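Local coordinates for protein CopN (Chlamydia pneumoniae, PDB 4NRH) that probably acts as the gatekeeper of type III secretion, pairing with the chaperone Scc3 to direct the secretion of translocator proteins, at residues T16-D20 with E33-L37; S24-E28 with L108-Q112; K59-L63 with S123-S127. One frame throughout, in Å; residues are numbered along the deposited sequence.

All three contacts lie in the helical N-terminal part of CopN, within its HrpJ-like domain and on the same side of the chain's centre. Contacts 1 and 2 adjoin in sequence, their centres about 16 Å apart, and the sodium ion is bound by Asn26 O of contact 2, with Ala23, Ile29 and waters; the side chains of Leu34 in contact 1 and Leu63 in contact 3 each come within about 8 Å of it. Contacts 2 and 3, with centres about 11 Å apart, touch directly: Arg126 NH1 forms a salt bridge of 2.7 Å with Glu28 OE2. Contacts 1 and 3 stay separate, about 6 Å apart at their nearest atoms.

Contact 1 of 3, residues T16-D20 with E33-L37; sequences TDLAD and ELRGL
A single guanidinium nitrogen, NH1 of Arg35, serves two carboxylates that both come from the start of one helix. Asp20 OD1 receives the stronger bond, 2.8 Å from Arg35 NH1 with an N-H...O angle of 163°. The oxygen lies close to the guanidinium plane, at its edge, yet is itself approached from above the carboxylate plane; the two flat groups stand almost perpendicular. Asp17 completes the salt-bridge network less tightly: its OD1 is 3.1 Å from Arg35 NH1, while the hydrogen bond from that nitrogen goes to OD2 and is weak. Here the planes are turned by about half a right angle.

Asp17 is also the N-cap of helix 18-24. With CG between its backbone N and carbonyl carbon (chi1 83°), the side chain folds back over the first turn, and OD1 accepts from Asp20 N at 3.1 Å, again from above the carboxylate plane. The capping residue is thus tied both to its own helix and, through Arg35, to helix 31-40. The helix N-terminus and the arginine would probably offset the repulsion between two carboxylates held so close.

Beside the charges the helices pack through Ala19, Leu34 and the aliphatic part of Arg35. Ala19 CB rests 3.7 Å from CG of Arg35 and 4.0 Å from Leu34 CB; the Leu34 methyl CD1 reaches the carbonyl O of Ala19 at 3.6 Å. A bend at chi3 (-69°) turns the Arg35 guanidinium toward the two aspartates after its methylene chain has passed Ala19. Helix 61-74 touches the same apolar side, with Tyr70 against Ala19 and Ala67 against Leu34, while Gln32 OE1 accepts from Arg35 NH2.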
loop_
_atom_site.group_PDB
_atom_site.type_symbol
_atom_site.label_atom_id
_atom_site.label_comp_id
_atom_site.label_asym_id
_atom_site.label_seq_id
_atom_site.Cartn_x
_atom_site.Cartn_y
_atom_site.Cartn_z
ATOM N N THR A 16 0.656 -35.042 -24.883
ATOM C CA THR A 16 0.320 -36.352 -25.426
ATOM C C THR A 16 -1.169 -36.438 -25.750
ATOM O O THR A 16 -1.612 -35.939 -26.785
ATOM C CB THR A 16 0.700 -37.477 -24.448
ATOM O OG1 THR A 16 -0.202 -37.467 -23.335
ATOM C CG2 THR A 16 2.122 -37.279 -23.943
ATOM N N ASP A 17 -1.938 -37.073 -24.870
ATOM C CA ASP A 17 -3.391 -37.066 -25.004
ATOM C C ASP A 17 -3.969 -35.886 -24.226
ATOM O O ASP A 17 -3.236 -35.178 -23.534
ATOM C CB ASP A 17 -3.997 -38.399 -24.542
ATOM C CG ASP A 17 -4.185 -38.478 -23.037
ATOM O OD1 ASP A 17 -3.344 -37.936 -22.290
ATOM O OD2 ASP A 17 -5.183 -39.088 -22.599
ATOM N N LEU A 18 -5.275 -35.675 -24.342
ATOM C CA LEU A 18 -5.906 -34.487 -23.773
ATOM C C LEU A 18 -5.853 -34.462 -22.246
ATOM O O LEU A 18 -5.682 -33.401 -21.644
ATOM C CB LEU A 18 -7.359 -34.379 -24.242
ATOM C CG LEU A 18 -8.105 -33.128 -23.768
ATOM C CD1 LEU A 18 -7.398 -31.869 -24.249
ATOM C CD2 LEU A 18 -9.547 -33.146 -24.245
ATOM N N ALA A 19 -6.005 -35.627 -21.625
ATOM C CA ALA A 19 -5.979 -35.728 -20.168
ATOM C C ALA A 19 -4.648 -35.246 -19.595
ATOM O O ALA A 19 -4.614 -34.565 -18.570
ATOM C CB ALA A 19 -6.254 -37.157 -19.734
ATOM N N ASP A 20 -3.557 -35.606 -20.263
ATOM C CA ASP A 20 -2.225 -35.183 -19.844
ATOM C C ASP A 20 -2.038 -33.672 -19.963
ATOM O O ASP A 20 -1.319 -33.069 -19.167
ATOM C CB ASP A 20 -1.154 -35.911 -20.660
ATOM C CG ASP A 20 -1.118 -37.401 -20.375
ATOM O OD1 ASP A 20 -1.666 -37.823 -19.336
ATOM O OD2 ASP A 20 -0.546 -38.152 -21.194
ATOM N N GLU A 33 -5.762 -40.013 -13.397
ATOM C CA GLU A 33 -6.983 -39.826 -12.622
ATOM C C GLU A 33 -8.126 -39.297 -13.483
ATOM O O GLU A 33 -9.291 -39.612 -13.242
ATOM C CB GLU A 33 -6.723 -38.884 -11.444
ATOM C CG GLU A 33 -5.903 -39.515 -10.328
ATOM C CD GLU A 33 -5.255 -38.488 -9.419
ATOM O OE1 GLU A 33 -5.490 -37.278 -9.620
ATOM O OE2 GLU A 33 -4.512 -38.893 -8.499
ATOM N N LEU A 34 -7.791 -38.489 -14.485
ATOM C CA LEU A 34 -8.800 -37.968 -15.402
ATOM C C LEU A 34 -9.323 -39.061 -16.328
ATOM O O LEU A 34 -10.528 -39.164 -16.561
ATOM C CB LEU A 34 -8.236 -36.804 -16.221
ATOM C CG LEU A 34 -8.107 -35.469 -15.481
ATOM C CD1 LEU A 34 -7.373 -34.445 -16.332
ATOM C CD2 LEU A 34 -9.481 -34.950 -15.087
ATOM N N ARG A 35 -8.414 -39.875 -16.857
ATOM C CA ARG A 35 -8.797 -40.994 -17.712
ATOM C C ARG A 35 -9.571 -42.043 -16.920
ATOM O O ARG A 35 -10.486 -42.678 -17.445
ATOM C CB ARG A 35 -7.566 -41.626 -18.367
ATOM C CG ARG A 35 -6.907 -40.753 -19.423
ATOM C CD ARG A 35 -5.787 -41.496 -20.137
ATOM N NE ARG A 35 -4.647 -41.743 -19.258
ATOM C CZ ARG A 35 -3.602 -40.931 -19.151
ATOM N NH1 ARG A 35 -3.548 -39.818 -19.871
ATOM N NH2 ARG A 35 -2.607 -41.231 -18.326
ATOM N N GLY A 36 -9.199 -42.221 -15.657
ATOM C CA GLY A 36 -9.884 -43.153 -14.781
ATOM C C GLY A 36 -11.338 -42.767 -14.587
ATOM O O GLY A 36 -12.219 -43.624 -14.547
ATOM N N LEU A 37 -11.583 -41.466 -14.463
ATOM C CA LEU A 37 -12.938 -40.945 -14.345
ATOM C C LEU A 37 -13.701 -41.153 -15.647
ATOM O O LEU A 37 -14.863 -41.563 -15.644
ATOM C CB LEU A 37 -12.912 -39.461 -13.971
ATOM C CG LEU A 37 -14.261 -38.742 -13.908
ATOM C CD1 LEU A 37 -15.206 -39.451 -12.948
ATOM C CD2 LEU A 37 -14.074 -37.285 -13.507
#

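Contact 2 of 3, residues S24-E28 with L108-Q112. With NA (sodium ion), chain E.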
loop_
_atom_site.group_PDB
_atom_site.type_symbol
_atom_site.label_atom_id
_atom_site.label_comp_id
_atom_site.label_asym_id
_atom_site.label_seq_id
_atom_site.Cartn_x
_atom_site.Cartn_y
_atom_site.Cartn_z
ATOM N N SER A 24 -0.995 -31.411 -16.912
ATOM C CA SER A 24 0.428 -31.097 -17.050
ATOM C C SER A 24 0.927 -30.037 -16.065
ATOM O O SER A 24 1.949 -30.228 -15.408
ATOM C CB SER A 24 0.729 -30.637 -18.476
ATOM O OG SER A 24 2.111 -30.370 -18.640
ATOM N N GLY A 25 0.207 -28.925 -15.966
ATOM C CA GLY A 25 0.594 -27.852 -15.066
ATOM C C GLY A 25 -0.243 -27.802 -13.802
ATOM O O GLY A 25 -0.180 -26.832 -13.047
ATOM N N ASN A 26 -1.027 -28.849 -13.572
ATOM C CA ASN A 26 -1.930 -28.895 -12.429
ATOM C C ASN A 26 -1.458 -29.940 -11.421
ATOM O O ASN A 26 -1.549 -31.141 -11.673
ATOM C CB ASN A 26 -3.356 -29.199 -12.899
ATOM C CG ASN A 26 -4.396 -29.016 -11.804
ATOM O OD1 ASN A 26 -4.111 -29.160 -10.617
ATOM N ND2 ASN A 26 -5.622 -28.712 -12.212
ATOM N N SER A 27 -0.959 -29.480 -10.278
ATOM C CA SER A 27 -0.350 -30.372 -9.295
ATOM C C SER A 27 -1.363 -31.111 -8.421
ATOM O O SER A 27 -0.982 -31.921 -7.578
ATOM C CB SER A 27 0.609 -29.585 -8.400
ATOM O OG SER A 27 -0.086 -28.605 -7.647
ATOM N N GLU A 28 -2.650 -30.837 -8.616
ATOM C CA GLU A 28 -3.679 -31.491 -7.811
ATOM C C GLU A 28 -4.434 -32.580 -8.568
ATOM O O GLU A 28 -5.365 -33.181 -8.031
ATOM C CB GLU A 28 -4.672 -30.457 -7.270
ATOM C CG GLU A 28 -4.102 -29.560 -6.185
ATOM C CD GLU A 28 -5.101 -28.527 -5.703
ATOM O OE1 GLU A 28 -5.872 -28.839 -4.769
ATOM O OE2 GLU A 28 -5.117 -27.407 -6.254
ATOM N N LEU A 108 -6.817 -21.487 -9.516
ATOM C CA LEU A 108 -6.235 -22.805 -9.285
ATOM C C LEU A 108 -4.708 -22.800 -9.338
ATOM O O LEU A 108 -4.045 -23.213 -8.386
ATOM C CB LEU A 108 -6.786 -23.798 -10.311
ATOM C CG LEU A 108 -6.638 -25.293 -10.028
ATOM C CD1 LEU A 108 -7.301 -25.659 -8.715
ATOM C CD2 LEU A 108 -7.242 -26.093 -11.168
ATOM N N PHE A 109 -4.158 -22.332 -10.454
ATOM C CA PHE A 109 -2.715 -22.370 -10.674
ATOM C C PHE A 109 -1.972 -21.382 -9.781
ATOM O O PHE A 109 -0.850 -21.649 -9.348
ATOM C CB PHE A 109 -2.399 -22.093 -12.144
ATOM C CG PHE A 109 -3.000 -23.096 -13.087
ATOM C CD1 PHE A 109 -2.665 -24.438 -12.997
ATOM C CD2 PHE A 109 -3.909 -22.701 -14.054
ATOM C CE1 PHE A 109 -3.220 -25.365 -13.859
ATOM C CE2 PHE A 109 -4.467 -23.624 -14.919
ATOM C CZ PHE A 109 -4.122 -24.958 -14.821
ATOM N N ALA A 110 -2.598 -20.241 -9.513
ATOM C CA ALA A 110 -2.031 -19.259 -8.597
ATOM C C ALA A 110 -1.918 -19.850 -7.197
ATOM O O ALA A 110 -0.897 -19.702 -6.527
ATOM C CB ALA A 110 -2.875 -17.996 -8.577
ATOM N N SER A 111 -2.979 -20.524 -6.765
ATOM C CA SER A 111 -3.023 -21.125 -5.439
ATOM C C SER A 111 -1.958 -22.200 -5.270
ATOM O O SER A 111 -1.392 -22.354 -4.192
ATOM C CB SER A 111 -4.403 -21.721 -5.169
ATOM O OG SER A 111 -4.648 -22.843 -6.001
ATOM N N GLN A 112 -1.685 -22.934 -6.344
ATOM C CA GLN A 112 -0.686 -23.997 -6.305
ATOM C C GLN A 112 0.734 -23.445 -6.237
ATOM O O GLN A 112 1.580 -23.985 -5.525
ATOM C CB GLN A 112 -0.838 -24.910 -7.523
ATOM C CG GLN A 112 -2.087 -25.773 -7.487
ATOM C CD GLN A 112 -2.346 -26.484 -8.799
ATOM O OE1 GLN A 112 -1.488 -26.521 -9.680
ATOM N NE2 GLN A 112 -3.536 -27.058 -8.936
HETATM NA NA NA E . -0.444 -33.039 -12.617
HETATM O O HOH W 1 1.601 -31.364 -12.658
HETATM O O HOH W 2 0.823 -25.763 -10.665
HETATM O O HOH W 3 0.137 -34.774 -13.961
HETATM O O HOH W 4 -0.060 -34.377 -10.143
#
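The sodium-binding loop between helices 18-24 and 31-40 is fastened here to helix 108-115, with an Asx turn at Asn26 as its centre and Gln112 as its hydrogen-bonding partner. Asn26 O binds the sodium ion at 2.4 Å, in company with the carbonyl oxygens of Ala23 and Ile29 and with waters. Its side chain is used for the turn: Asn26 OD1 accepts from Glu28 N at 3.0 Å, closing the turn, and from Gln112 NE2 at 2.8 Å. The two donors arrive from opposite faces of the amide plane, a grip that should fix the rotation of the Asn26 amide.

Gln112 reaches the loop with its chain extended beyond CG (chi2 170°), and both ends of its amide are used. NE2 has a second acceptor, Glu28 OE2 at 3.1 Å, which lies near the amide plane and offers its anti lone pair; the same carboxylate oxygen is bound more strongly by Arg126 in a salt bridge. OE1 accepts from Ser27 N at 3.1 Å in a nearly straight bond (169°), although the donor stands well above the carbonyl plane. Glutamine and asparagine cross at about a right angle, their amide planes 44° apart.

Around this polar centre, Leu108 CD2 packs at 3.3 Å from Asn26 ND2, and the edge of the Phe109 ring meets Asn26 CB. Leu63 of helix 61-74 and Pro122 of helix 122-133 border the contact. On the Gly25 side, one water donates to both Gly25 O, 2.8 Å away, and Gln112 OE1, at 2.6 Å.

Contact 3 of 3, residues K59-L63 with S123-S127; sequences KDPAL and SGLRS
The backbones of Asp60, just ahead of helix 61-74, and Ser123, in helix 122-133, come no nearer than 7.7 Å between CA atoms, so side chains bridge the gap. Asp60 and Arg126 reach across it from opposite directions. Asp60 OD2 lies at the edge of the Arg126 guanidinium, 3.3 Å from NH2, in a salt bridge whose hydrogen bond is weak. The carboxylate is turned 84° from the guanidinium plane, which rules out the flat, two-pronged pairing of such groups.

A water makes a second link, donating to Asp60 OD1 at 2.8 Å and accepting from Arg126 NE at 2.9 Å; it too lies in the guanidinium plane. Asp60 is the N-cap of helix 61-74, and its OD1 accepts from Ala62 N at 2.9 Å as the capping bond. OD1 thus caps the helix and accepts from the water; OD2 makes the weak bond to the arginine and packs 3.4 Å from Ser123 CB.

The Arg126 chain bends at chi3 (-63°), bringing the guanidinium back beside its own helix, where Ser123 CA lies over one face near the rim. Leu63 CD2 approaches NH2 at 3.9 Å, its side chain crossing that of Arg126 at about a right angle, and Ala62 CB sits near NE.

The strongest polar partner of Arg126 is Glu28 of the sodium-binding loop, which pairs with NH1 alongside Ser111 OG of helix 108-115. Leu108 of that helix packs on both Leu63 and Arg126, while Ala104 of helix 99-105 touches both Ala62 and Arg126, so these two helices flank the junction of helices 61-74 and 122-133.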
loop_
_atom_site.group_PDB
_atom_site.type_symbol
_atom_site.label_atom_id
_atom_site.label_comp_id
_atom_site.label_asym_id
_atom_site.label_seq_id
_atom_site.Cartn_x
_atom_site.Cartn_y
_atom_site.Cartn_z
ATOM N N LYS A 59 -12.495 -34.843 -4.952
ATOM C CA LYS A 59 -12.960 -34.264 -3.694
ATOM C C LYS A 59 -13.175 -32.752 -3.774
ATOM O O LYS A 59 -14.171 -32.234 -3.271
ATOM C CB LYS A 59 -11.963 -34.587 -2.577
ATOM C CG LYS A 59 -12.170 -33.791 -1.299
ATOM C CD LYS A 59 -10.989 -33.951 -0.353
ATOM C CE LYS A 59 -11.315 -33.426 1.035
ATOM N NZ LYS A 59 -12.365 -34.239 1.705
ATOM N N ASP A 60 -12.246 -32.051 -4.414
ATOM C CA ASP A 60 -12.299 -30.593 -4.466
ATOM C C ASP A 60 -13.155 -30.109 -5.635
ATOM O O ASP A 60 -12.907 -30.478 -6.782
ATOM C CB ASP A 60 -10.888 -30.010 -4.566
ATOM C CG ASP A 60 -10.861 -28.507 -4.347
ATOM O OD1 ASP A 60 -11.233 -27.761 -5.276
ATOM O OD2 ASP A 60 -10.465 -28.073 -3.245
ATOM N N PRO A 61 -14.172 -29.282 -5.338
ATOM C CA PRO A 61 -15.116 -28.731 -6.319
ATOM C C PRO A 61 -14.442 -28.057 -7.517
ATOM O O PRO A 61 -14.957 -28.145 -8.632
ATOM C CB PRO A 61 -15.903 -27.705 -5.502
ATOM C CG PRO A 61 -15.858 -28.232 -4.112
ATOM C CD PRO A 61 -14.505 -28.867 -3.963
ATOM N N ALA A 62 -13.315 -27.390 -7.286
ATOM C CA ALA A 62 -12.588 -26.727 -8.364
ATOM C C ALA A 62 -12.025 -27.748 -9.344
ATOM O O ALA A 62 -12.072 -27.552 -10.559
ATOM C CB ALA A 62 -11.476 -25.857 -7.804
ATOM N N LEU A 63 -11.490 -28.839 -8.806
ATOM C CA LEU A 63 -10.960 -29.919 -9.631
ATOM C C LEU A 63 -12.096 -30.712 -10.275
ATOM O O LEU A 63 -11.951 -31.227 -11.382
ATOM C CB LEU A 63 -10.058 -30.843 -8.809
ATOM C CG LEU A 63 -8.600 -30.412 -8.611
ATOM C CD1 LEU A 63 -7.922 -30.192 -9.957
ATOM C CD2 LEU A 63 -8.484 -29.171 -7.738
ATOM N N SER A 123 -5.760 -25.759 -1.840
ATOM C CA SER A 123 -7.194 -25.647 -1.611
ATOM C C SER A 123 -7.466 -24.781 -0.388
ATOM O O SER A 123 -8.486 -24.096 -0.311
ATOM C CB SER A 123 -7.826 -27.029 -1.433
ATOM O OG SER A 123 -7.254 -27.712 -0.331
ATOM N N GLY A 124 -6.545 -24.827 0.570
ATOM C CA GLY A 124 -6.625 -23.995 1.756
ATOM C C GLY A 124 -6.549 -22.526 1.397
ATOM O O GLY A 124 -7.258 -21.698 1.970
ATOM N N LEU A 125 -5.682 -22.202 0.444
ATOM C CA LEU A 125 -5.542 -20.831 -0.030
ATOM C C LEU A 125 -6.778 -20.385 -0.810
ATOM O O LEU A 125 -7.217 -19.242 -0.684
ATOM C CB LEU A 125 -4.288 -20.685 -0.896
ATOM C CG LEU A 125 -2.944 -20.762 -0.167
ATOM C CD1 LEU A 125 -1.793 -20.483 -1.123
ATOM C CD2 LEU A 125 -2.913 -19.794 1.002
ATOM N N ARG A 126 -7.337 -21.288 -1.612
ATOM C CA ARG A 126 -8.528 -20.970 -2.396
ATOM C C ARG A 126 -9.731 -20.742 -1.490
ATOM O O ARG A 126 -10.563 -19.873 -1.753
ATOM C CB ARG A 126 -8.835 -22.080 -3.403
ATOM C CG ARG A 126 -7.802 -22.221 -4.501
ATOM C CD ARG A 126 -8.287 -23.124 -5.623
ATOM N NE ARG A 126 -8.541 -24.495 -5.188
ATOM C CZ ARG A 126 -7.619 -25.453 -5.163
ATOM N NH1 ARG A 126 -6.376 -25.186 -5.541
ATOM N NH2 ARG A 126 -7.937 -26.675 -4.758
ATOM N N SER A 127 -9.819 -21.530 -0.424
ATOM C CA SER A 127 -10.871 -21.354 0.568
ATOM C C SER A 127 -10.753 -19.988 1.240
ATOM O O SER A 127 -11.752 -19.292 1.430
ATOM C CB SER A 127 -10.813 -22.469 1.614
ATOM O OG SER A 127 -11.810 -22.289 2.604
HETATM O O HOH W 5 -11.082 -25.332 -3.954
#